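Local structure of putative polyprenyl synthetase (Streptomyces coelicolor, 3NF2) at residues Ala60-Val68 with Met324-Leu335. The protein probably makes isoprenoid diphosphates by magnesium-dependent prenyl transfer, like FPP and GGPP synthases. Sequence-based numbering, arbitrary orientation.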
loop_
_atom_site.group_PDB
_atom_site.type_symbol
_atom_site.label_atom_id
_atom_site.label_comp_id
_atom_site.label_asym_id
_atom_site.label_seq_id
_atom_site.Cartn_x
_atom_site.Cartn_y
_atom_site.Cartn_z
ATOM N N ALA A 60 -17.696 -4.389 -15.109
ATOM C CA ALA A 60 -18.356 -4.433 -16.420
ATOM C C ALA A 60 -17.458 -3.854 -17.508
ATOM O O ALA A 60 -17.370 -4.396 -18.594
ATOM C CB ALA A 60 -19.694 -3.685 -16.388
ATOM N N LEU A 61 -16.775 -2.765 -17.181
ATOM C CA LEU A 61 -15.899 -2.075 -18.105
ATOM C C LEU A 61 -14.702 -2.945 -18.477
ATOM O O LEU A 61 -14.358 -3.057 -19.651
ATOM C CB LEU A 61 -15.440 -0.768 -17.457
ATOM C CG LEU A 61 -15.439 0.588 -18.162
ATOM C CD1 LEU A 61 -16.271 0.623 -19.424
ATOM C CD2 LEU A 61 -15.934 1.640 -17.182
ATOM N N ALA A 62 -14.088 -3.576 -17.476
ATOM C CA ALA A 62 -12.886 -4.393 -17.690
ATOM C C ALA A 62 -13.127 -5.646 -18.530
ATOM O O ALA A 62 -12.265 -6.026 -19.327
ATOM C CB ALA A 62 -12.238 -4.753 -16.366
ATOM N N VAL A 63 -14.286 -6.281 -18.349
ATOM C CA VAL A 63 -14.626 -7.453 -19.164
ATOM C C VAL A 63 -14.951 -7.023 -20.590
ATOM O O VAL A 63 -14.557 -7.702 -21.539
ATOM C CB VAL A 63 -15.726 -8.387 -18.538
ATOM C CG1 VAL A 63 -15.238 -8.991 -17.227
ATOM C CG2 VAL A 63 -17.054 -7.675 -18.321
ATOM N N LEU A 64 -15.625 -5.877 -20.729
ATOM C CA LEU A 64 -15.837 -5.228 -22.026
ATOM C C LEU A 64 -14.525 -4.898 -22.737
ATOM O O LEU A 64 -14.406 -5.090 -23.946
ATOM C CB LEU A 64 -16.644 -3.939 -21.862
ATOM C CG LEU A 64 -18.072 -3.849 -22.391
ATOM C CD1 LEU A 64 -19.063 -4.449 -21.413
ATOM C CD2 LEU A 64 -18.400 -2.394 -22.641
ATOM N N SER A 65 -13.553 -4.404 -21.972
ATOM C CA SER A 65 -12.251 -4.008 -22.497
ATOM C C SER A 65 -11.541 -5.152 -23.215
ATOM O O SER A 65 -10.878 -4.930 -24.220
ATOM C CB SER A 65 -11.364 -3.473 -21.371
ATOM O OG SER A 65 -10.180 -2.883 -21.884
ATOM N N ALA A 66 -11.697 -6.368 -22.692
ATOM C CA ALA A 66 -11.099 -7.561 -23.282
ATOM C C ALA A 66 -11.688 -7.890 -24.657
ATOM O O ALA A 66 -10.957 -8.287 -25.574
ATOM C CB ALA A 66 -11.228 -8.746 -22.325
ATOM N N GLU A 67 -12.996 -7.686 -24.797
ATOM C CA GLU A 67 -13.718 -7.939 -26.055
ATOM C C GLU A 67 -13.288 -7.082 -27.246
ATOM O O GLU A 67 -13.516 -7.470 -28.389
ATOM C CB GLU A 67 -15.216 -7.771 -25.843
ATOM C CG GLU A 67 -15.811 -8.785 -24.903
ATOM C CD GLU A 67 -17.259 -8.510 -24.617
ATOM O OE1 GLU A 67 -18.103 -9.346 -24.994
ATOM O OE2 GLU A 67 -17.560 -7.454 -24.028
ATOM N N VAL A 68 -12.684 -5.925 -26.965
ATOM C CA VAL A 68 -12.113 -5.017 -27.972
ATOM C C VAL A 68 -11.109 -5.727 -28.898
ATOM O O VAL A 68 -11.094 -5.492 -30.113
ATOM C CB VAL A 68 -11.466 -3.768 -27.283
ATOM C CG1 VAL A 68 -10.619 -2.920 -28.246
ATOM C CG2 VAL A 68 -12.541 -2.908 -26.648
ATOM N N MET A 324 -12.288 -1.362 -33.423
ATOM C CA MET A 324 -12.974 -2.145 -32.414
ATOM C C MET A 324 -14.251 -2.685 -33.044
ATOM O O MET A 324 -14.899 -1.970 -33.815
ATOM C CB MET A 324 -13.308 -1.215 -31.242
ATOM C CG MET A 324 -14.219 -1.747 -30.158
ATOM S SD MET A 324 -14.728 -0.411 -29.041
ATOM C CE MET A 324 -13.232 0.548 -28.958
ATOM N N PRO A 325 -14.595 -3.955 -32.753
ATOM C CA PRO A 325 -15.890 -4.522 -33.111
ATOM C C PRO A 325 -17.030 -3.614 -32.676
ATOM O O PRO A 325 -17.047 -3.136 -31.538
ATOM C CB PRO A 325 -15.918 -5.835 -32.330
ATOM C CG PRO A 325 -14.495 -6.256 -32.292
ATOM C CD PRO A 325 -13.675 -4.988 -32.238
ATOM N N ASP A 326 -17.962 -3.378 -33.597
ATOM C CA ASP A 326 -19.030 -2.389 -33.418
ATOM C C ASP A 326 -20.072 -2.754 -32.353
ATOM O O ASP A 326 -20.770 -1.874 -31.844
ATOM C CB ASP A 326 -19.699 -2.080 -34.766
ATOM C CG ASP A 326 -18.757 -1.377 -35.750
ATOM O OD1 ASP A 326 -17.552 -1.229 -35.449
ATOM O OD2 ASP A 326 -19.223 -0.967 -36.833
ATOM N N ARG A 327 -20.166 -4.039 -32.014
ATOM C CA ARG A 327 -21.023 -4.485 -30.917
ATOM C C ARG A 327 -20.422 -4.061 -29.574
ATOM O O ARG A 327 -21.152 -3.750 -28.626
ATOM C CB ARG A 327 -21.200 -6.009 -30.925
ATOM C CG ARG A 327 -21.168 -6.684 -32.295
ATOM C CD ARG A 327 -21.538 -8.161 -32.181
ATOM N NE ARG A 327 -20.670 -8.897 -31.258
ATOM C CZ ARG A 327 -21.051 -9.955 -30.542
ATOM N NH1 ARG A 327 -22.296 -10.413 -30.623
ATOM N NH2 ARG A 327 -20.186 -10.555 -29.731
ATOM N N VAL A 328 -19.088 -4.062 -29.508
ATOM C CA VAL A 328 -18.350 -3.690 -28.301
ATOM C C VAL A 328 -18.416 -2.175 -28.101
ATOM O O VAL A 328 -18.718 -1.704 -27.004
ATOM C CB VAL A 328 -16.879 -4.186 -28.360
ATOM C CG1 VAL A 328 -16.150 -3.894 -27.064
ATOM C CG2 VAL A 328 -16.831 -5.684 -28.655
ATOM N N ARG A 329 -18.149 -1.435 -29.179
ATOM C CA ARG A 329 -18.271 0.022 -29.180
ATOM C C ARG A 329 -19.649 0.479 -28.705
ATOM O O ARG A 329 -19.745 1.407 -27.902
ATOM C CB ARG A 329 -17.960 0.595 -30.565
ATOM C CG ARG A 329 -17.735 2.103 -30.573
ATOM C CD ARG A 329 -17.530 2.639 -31.979
ATOM N NE ARG A 329 -16.190 2.365 -32.488
ATOM C CZ ARG A 329 -15.837 1.234 -33.089
ATOM N NH1 ARG A 329 -16.725 0.265 -33.252
ATOM N NH2 ARG A 329 -14.594 1.072 -33.525
ATOM N N ASP A 330 -20.702 -0.184 -29.187
ATOM C CA ASP A 330 -22.079 0.089 -28.764
ATOM C C ASP A 330 -22.267 -0.121 -27.263
ATOM O O ASP A 330 -22.976 0.643 -26.599
ATOM C CB ASP A 330 -23.070 -0.802 -29.532
ATOM C CG ASP A 330 -23.554 -0.174 -30.844
ATOM O OD1 ASP A 330 -24.701 -0.475 -31.251
ATOM O OD2 ASP A 330 -22.804 0.617 -31.468
ATOM N N ARG A 331 -21.626 -1.163 -26.738
ATOM C CA ARG A 331 -21.704 -1.480 -25.317
ATOM C C ARG A 331 -20.968 -0.434 -24.466
ATOM O O ARG A 331 -21.467 -0.018 -23.417
ATOM C CB ARG A 331 -21.193 -2.902 -25.058
ATOM C CG ARG A 331 -22.252 -3.978 -25.287
ATOM C CD ARG A 331 -21.663 -5.382 -25.283
ATOM N NE ARG A 331 -22.677 -6.389 -24.962
ATOM C CZ ARG A 331 -22.443 -7.696 -24.855
ATOM N NH1 ARG A 331 -23.437 -8.524 -24.551
ATOM N NH2 ARG A 331 -21.222 -8.183 -25.053
ATOM N N PHE A 332 -19.809 0.013 -24.948
ATOM C CA PHE A 332 -19.041 1.074 -24.294
ATOM C C PHE A 332 -19.787 2.412 -24.295
ATOM O O PHE A 332 -19.731 3.169 -23.320
ATOM C CB PHE A 332 -17.704 1.251 -25.000
ATOM C CG PHE A 332 -16.592 0.418 -24.438
ATOM C CD1 PHE A 332 -16.206 -0.759 -25.054
ATOM C CD2 PHE A 332 -15.903 0.832 -23.303
ATOM C CE1 PHE A 332 -15.163 -1.517 -24.537
ATOM C CE2 PHE A 332 -14.854 0.084 -22.785
ATOM C CZ PHE A 332 -14.484 -1.092 -23.399
ATOM N N THR A 333 -20.473 2.688 -25.401
ATOM C CA THR A 333 -21.312 3.876 -25.564
ATOM C C THR A 333 -22.492 3.900 -24.581
ATOM O O THR A 333 -22.819 4.951 -24.036
ATOM C CB THR A 333 -21.784 3.995 -27.042
ATOM O OG1 THR A 333 -20.667 4.371 -27.870
ATOM C CG2 THR A 333 -22.929 5.014 -27.219
ATOM N N ALA A 334 -23.095 2.746 -24.323
ATOM C CA ALA A 334 -24.267 2.666 -23.453
ATOM C C ALA A 334 -23.945 2.820 -21.967
ATOM O O ALA A 334 -24.781 3.308 -21.198
ATOM C CB ALA A 334 -25.030 1.371 -23.699
ATOM N N LEU A 335 -22.751 2.389 -21.561
ATOM C CA LEU A 335 -22.282 2.595 -20.189
ATOM C C LEU A 335 -22.084 4.079 -19.923
ATOM O O LEU A 335 -22.463 4.586 -18.863
ATOM C CB LEU A 335 -20.982 1.834 -19.931
ATOM C CG LEU A 335 -21.123 0.326 -19.713
ATOM C CD1 LEU A 335 -19.783 -0.351 -19.850
ATOM C CD2 LEU A 335 -21.753 -0.003 -18.360
#
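Phe332 packs against Leu61, Leu64 and Val68 of segment 60-68. Leu64 CD2 sits over one face of the ring, 3.8 Å from the ring centroid and 15° off the normal, a CH-pi contact. Leu61 CD1 approaches Phe332 CE2 obliquely at 3.7 Å. Val68 CG2 meets Phe332 CE1 at 3.6 Å, and also packs on Val328 CG1. This methyl lies anti to the carbonyl carbon of Val68, beside the backbone N, which turns it to the second helix. Leu335 CD1 closes the far end of the apolar patch, touching both Leu61 CD1 and Leu64 CD2. The two helices run nearly antiparallel, at 159°, with axes 9.8 Å apart. They belong to the all-helical prenyl synthase fold, in which the C-terminal helix 326-339 packs beside helix 57-67 near the chain's start. Tyr212 meets the Phe332 ring nearly at right angles, and helix 5-25 touches Leu64 and Leu335. Without the ring, as with an alanine at Phe332, Leu64 CD2 would probably lose its aromatic face and a gap would open beside Leu61 and Val68. The more open side is polar: Glu67 and Arg331 are partly exposed, and a single salt bridge replaces the many apolar contacts. It joins Glu67 OE1 to Arg331 NH2 at 3.3 Å, near the guanidinium plane. The carboxylate and guanidinium planes are 35° apart. Arg331 is extended from CG to NE, which carries its charged end across to Glu67. Arg11 of helix 5-25 also forms a salt bridge with Glu67 OE1, so this carboxylate oxygen is shared by two arginines. At the exposed end, Pro325 CD rests 3.4 Å from Val68 O.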